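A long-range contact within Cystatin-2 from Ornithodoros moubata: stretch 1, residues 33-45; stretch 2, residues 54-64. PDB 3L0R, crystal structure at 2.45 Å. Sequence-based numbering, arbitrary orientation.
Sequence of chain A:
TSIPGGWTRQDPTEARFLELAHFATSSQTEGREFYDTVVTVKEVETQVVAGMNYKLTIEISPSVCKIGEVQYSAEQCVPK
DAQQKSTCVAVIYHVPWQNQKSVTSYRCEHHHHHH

Stretch 1 (33-45) EFYDTVVTVKEVE
Stretch 2 54-64: YKLTIEISPSV

Antiparallel strands can absorb an extra residue without losing their pairing, and Cystatin-2 does so twice where residues 34-45 run against 54-63, the N-to-C directions lying 144° apart before the corner at Val39 and 156° after it. Extended backbone pairs Asp36 with Pro62, Thr37 with Ser61, Val38 with Ile60, Thr40 with Glu59, Val41 with Ile58, Glu43 with Thr57, Val44 with Leu56 and Glu45 with Lys55.

Reciprocal backbone N-H to C=O hydrogen bonds set this register: Thr37 N to Ser61 O is 2.8 Å and Ser61 N to Thr37 O 3.0 Å; Glu45 N to Lys55 O is 3.0 Å and Lys55 N to Glu45 O 2.7 Å. At each bulge one carbonyl accepts two amides. Glu59 O takes Val39 N (2.8 Å) and Thr40 N (3.3 Å), while Thr57 O takes Lys42 N (2.8 Å) and Glu43 N (3.1 Å); Val39 and Lys42 accordingly leave the extended form, with phi/psi of -99/-47° and -86/-39°.

Val38, Val41, Val44, Leu56, Ile58 and Ile60 share one largely buried face, suited to branched apolar side chains. The valines are t, the isoleucines p; Val44 CG2 meets Leu56 CD2 at 3.7 Å.

Polar side chains add local ties. Lys42 (chi1 m) bridges to Glu59 (m, t), NZ to OE2 2.8 Å, and Ser63 OG (p) donates to Tyr35 O at 2.7 Å.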

# COMPACT_ATOMS: atom_id res chain seq x y z
N GLU A 33 8.94 0.44 -15.46
CA GLU A 33 9.73 -0.75 -15.74
C GLU A 33 9.76 -1.67 -14.50
O GLU A 33 9.75 -2.89 -14.62
CB GLU A 33 11.14 -0.29 -16.14
CG GLU A 33 12.14 -1.38 -16.50
CD GLU A 33 13.50 -0.80 -16.86
OE1 GLU A 33 13.80 0.34 -16.45
OE2 GLU A 33 14.27 -1.48 -17.55
N PHE A 34 9.77 -1.07 -13.31
CA PHE A 34 9.92 -1.82 -12.06
C PHE A 34 8.74 -1.64 -11.15
O PHE A 34 8.10 -0.59 -11.15
CB PHE A 34 11.18 -1.37 -11.30
CG PHE A 34 12.44 -1.62 -12.05
CD1 PHE A 34 13.12 -2.83 -11.92
CD2 PHE A 34 12.95 -0.64 -12.91
CE1 PHE A 34 14.31 -3.09 -12.62
CE2 PHE A 34 14.15 -0.88 -13.62
CZ PHE A 34 14.83 -2.11 -13.48
N TYR A 35 8.48 -2.67 -10.34
CA TYR A 35 7.56 -2.49 -9.24
C TYR A 35 8.12 -1.45 -8.30
O TYR A 35 9.34 -1.40 -8.05
CB TYR A 35 7.35 -3.79 -8.46
CG TYR A 35 6.56 -4.86 -9.20
CD1 TYR A 35 5.17 -4.78 -9.30
CD2 TYR A 35 7.21 -5.96 -9.76
CE1 TYR A 35 4.43 -5.79 -9.98
CE2 TYR A 35 6.49 -6.96 -10.43
CZ TYR A 35 5.11 -6.87 -10.54
OH TYR A 35 4.43 -7.86 -11.19
N ASP A 36 7.23 -0.60 -7.79
CA ASP A 36 7.56 0.20 -6.63
C ASP A 36 7.33 -0.68 -5.41
O ASP A 36 6.55 -1.66 -5.46
CB ASP A 36 6.68 1.45 -6.53
CG ASP A 36 6.98 2.47 -7.61
OD1 ASP A 36 8.15 2.64 -8.02
OD2 ASP A 36 6.01 3.13 -8.05
N THR A 37 8.00 -0.34 -4.32
CA THR A 37 7.79 -1.08 -3.08
C THR A 37 7.66 -0.14 -1.89
O THR A 37 7.89 1.07 -1.99
CB THR A 37 8.92 -2.14 -2.85
OG1 THR A 37 8.57 -2.98 -1.74
CG2 THR A 37 10.28 -1.47 -2.61
N VAL A 38 7.30 -0.72 -0.75
CA VAL A 38 7.13 0.03 0.47
C VAL A 38 8.44 0.14 1.25
O VAL A 38 9.12 -0.85 1.48
CB VAL A 38 6.03 -0.59 1.35
CG1 VAL A 38 5.85 0.21 2.64
CG2 VAL A 38 4.74 -0.65 0.59
N VAL A 39 8.77 1.36 1.67
CA VAL A 39 9.88 1.63 2.54
C VAL A 39 9.33 1.77 3.95
O VAL A 39 9.87 1.19 4.89
CB VAL A 39 10.61 2.93 2.11
CG1 VAL A 39 11.73 3.30 3.11
CG2 VAL A 39 11.20 2.76 0.73
N THR A 40 8.26 2.53 4.11
CA THR A 40 7.70 2.77 5.45
C THR A 40 6.21 3.06 5.43
O THR A 40 5.68 3.57 4.46
CB THR A 40 8.54 3.83 6.26
OG1 THR A 40 7.73 4.47 7.23
CG2 THR A 40 9.11 4.89 5.36
N VAL A 41 5.53 2.66 6.51
CA VAL A 41 4.12 2.98 6.75
C VAL A 41 4.10 4.07 7.82
O VAL A 41 4.40 3.80 8.98
CB VAL A 41 3.30 1.73 7.24
CG1 VAL A 41 1.78 2.06 7.41
CG2 VAL A 41 3.47 0.56 6.28
N LYS A 42 3.76 5.29 7.41
CA LYS A 42 3.84 6.45 8.30
C LYS A 42 2.58 6.62 9.14
O LYS A 42 2.65 6.98 10.32
CB LYS A 42 4.11 7.72 7.49
CG LYS A 42 5.53 7.82 6.99
CD LYS A 42 5.60 8.56 5.67
CE LYS A 42 5.39 10.07 5.81
NZ LYS A 42 6.37 10.87 4.99
N GLU A 43 1.43 6.37 8.51
CA GLU A 43 0.16 6.68 9.14
C GLU A 43 -0.95 5.78 8.62
O GLU A 43 -0.97 5.42 7.45
CB GLU A 43 -0.14 8.17 8.94
CG GLU A 43 -1.55 8.56 9.30
CD GLU A 43 -1.78 10.06 9.31
OE1 GLU A 43 -0.87 10.84 8.88
OE2 GLU A 43 -2.90 10.44 9.77
N VAL A 44 -1.87 5.39 9.52
CA VAL A 44 -3.00 4.50 9.18
C VAL A 44 -4.33 4.96 9.81
O VAL A 44 -4.39 5.29 10.98
CB VAL A 44 -2.73 3.01 9.57
CG1 VAL A 44 -3.93 2.12 9.25
CG2 VAL A 44 -1.49 2.49 8.86
N GLU A 45 -5.39 4.96 9.00
CA GLU A 45 -6.73 5.30 9.45
C GLU A 45 -7.69 4.31 8.84
O GLU A 45 -7.57 3.95 7.65
CB GLU A 45 -7.12 6.72 9.03
CG GLU A 45 -6.35 7.81 9.75
CD GLU A 45 -6.36 9.11 8.96
OE1 GLU A 45 -5.53 9.23 8.00
OE2 GLU A 45 -7.18 10.00 9.32
N TYR A 54 -9.17 1.19 4.48
CA TYR A 54 -7.83 1.41 5.08
C TYR A 54 -7.20 2.53 4.31
O TYR A 54 -7.06 2.45 3.09
CB TYR A 54 -6.95 0.17 4.99
CG TYR A 54 -7.52 -1.00 5.77
CD1 TYR A 54 -7.13 -1.23 7.10
CD2 TYR A 54 -8.48 -1.86 5.20
CE1 TYR A 54 -7.66 -2.29 7.83
CE2 TYR A 54 -9.00 -2.91 5.91
CZ TYR A 54 -8.59 -3.12 7.23
OH TYR A 54 -9.11 -4.16 7.94
N LYS A 55 -6.88 3.60 5.04
CA LYS A 55 -6.14 4.73 4.50
C LYS A 55 -4.67 4.73 5.02
O LYS A 55 -4.39 5.02 6.18
CB LYS A 55 -6.88 6.04 4.79
CG LYS A 55 -6.12 7.29 4.35
CD LYS A 55 -7.03 8.30 3.73
CE LYS A 55 -7.82 9.04 4.76
NZ LYS A 55 -8.96 9.73 4.12
N LEU A 56 -3.75 4.41 4.11
CA LEU A 56 -2.35 4.29 4.46
C LEU A 56 -1.51 5.39 3.81
O LEU A 56 -1.53 5.56 2.58
CB LEU A 56 -1.82 2.91 4.05
CG LEU A 56 -2.79 1.72 4.19
CD1 LEU A 56 -2.28 0.54 3.41
CD2 LEU A 56 -3.05 1.34 5.67
N THR A 57 -0.82 6.14 4.66
CA THR A 57 0.17 7.10 4.26
C THR A 57 1.51 6.36 4.38
O THR A 57 1.93 5.91 5.45
CB THR A 57 0.11 8.37 5.16
OG1 THR A 57 -1.23 8.85 5.21
CG2 THR A 57 1.00 9.48 4.63
N ILE A 58 2.15 6.19 3.23
CA ILE A 58 3.34 5.35 3.10
C ILE A 58 4.42 6.05 2.31
O ILE A 58 4.14 6.96 1.51
CB ILE A 58 3.02 4.00 2.42
CG1 ILE A 58 2.82 4.20 0.91
CG2 ILE A 58 1.80 3.31 3.10
CD1 ILE A 58 1.93 3.15 0.24
N GLU A 59 5.66 5.63 2.55
CA GLU A 59 6.77 6.01 1.69
C GLU A 59 7.13 4.87 0.77
O GLU A 59 7.28 3.72 1.20
CB GLU A 59 7.97 6.46 2.50
CG GLU A 59 7.74 7.82 3.10
CD GLU A 59 8.80 8.21 4.09
OE1 GLU A 59 9.71 7.40 4.36
OE2 GLU A 59 8.71 9.36 4.61
N ILE A 60 7.24 5.20 -0.52
CA ILE A 60 7.55 4.20 -1.53
C ILE A 60 8.86 4.52 -2.24
O ILE A 60 9.36 5.65 -2.18
CB ILE A 60 6.39 4.02 -2.56
CG1 ILE A 60 6.31 5.21 -3.52
CG2 ILE A 60 5.07 3.73 -1.82
CD1 ILE A 60 5.42 4.99 -4.74
N SER A 61 9.38 3.50 -2.93
CA SER A 61 10.67 3.59 -3.59
C SER A 61 10.69 2.51 -4.66
O SER A 61 10.16 1.43 -4.42
CB SER A 61 11.81 3.34 -2.60
OG SER A 61 13.00 3.99 -3.01
N PRO A 62 11.27 2.81 -5.83
CA PRO A 62 11.41 1.77 -6.87
C PRO A 62 12.19 0.55 -6.38
O PRO A 62 13.24 0.72 -5.74
CB PRO A 62 12.18 2.48 -7.99
CG PRO A 62 11.98 3.96 -7.73
CD PRO A 62 11.83 4.11 -6.25
N SER A 63 11.69 -0.65 -6.69
CA SER A 63 12.31 -1.92 -6.30
C SER A 63 13.23 -2.50 -7.37
O SER A 63 13.34 -1.98 -8.47
CB SER A 63 11.25 -2.97 -5.92
OG SER A 63 10.65 -3.57 -7.06
N VAL A 64 13.91 -3.58 -7.02
CA VAL A 64 14.77 -4.29 -7.94
C VAL A 64 13.98 -5.22 -8.89
O VAL A 64 14.54 -5.76 -9.84
CB VAL A 64 15.81 -5.12 -7.17
CG1 VAL A 64 16.79 -4.19 -6.41
CG2 VAL A 64 15.12 -6.11 -6.22
O HOH W 1 -3.29 7.71 6.43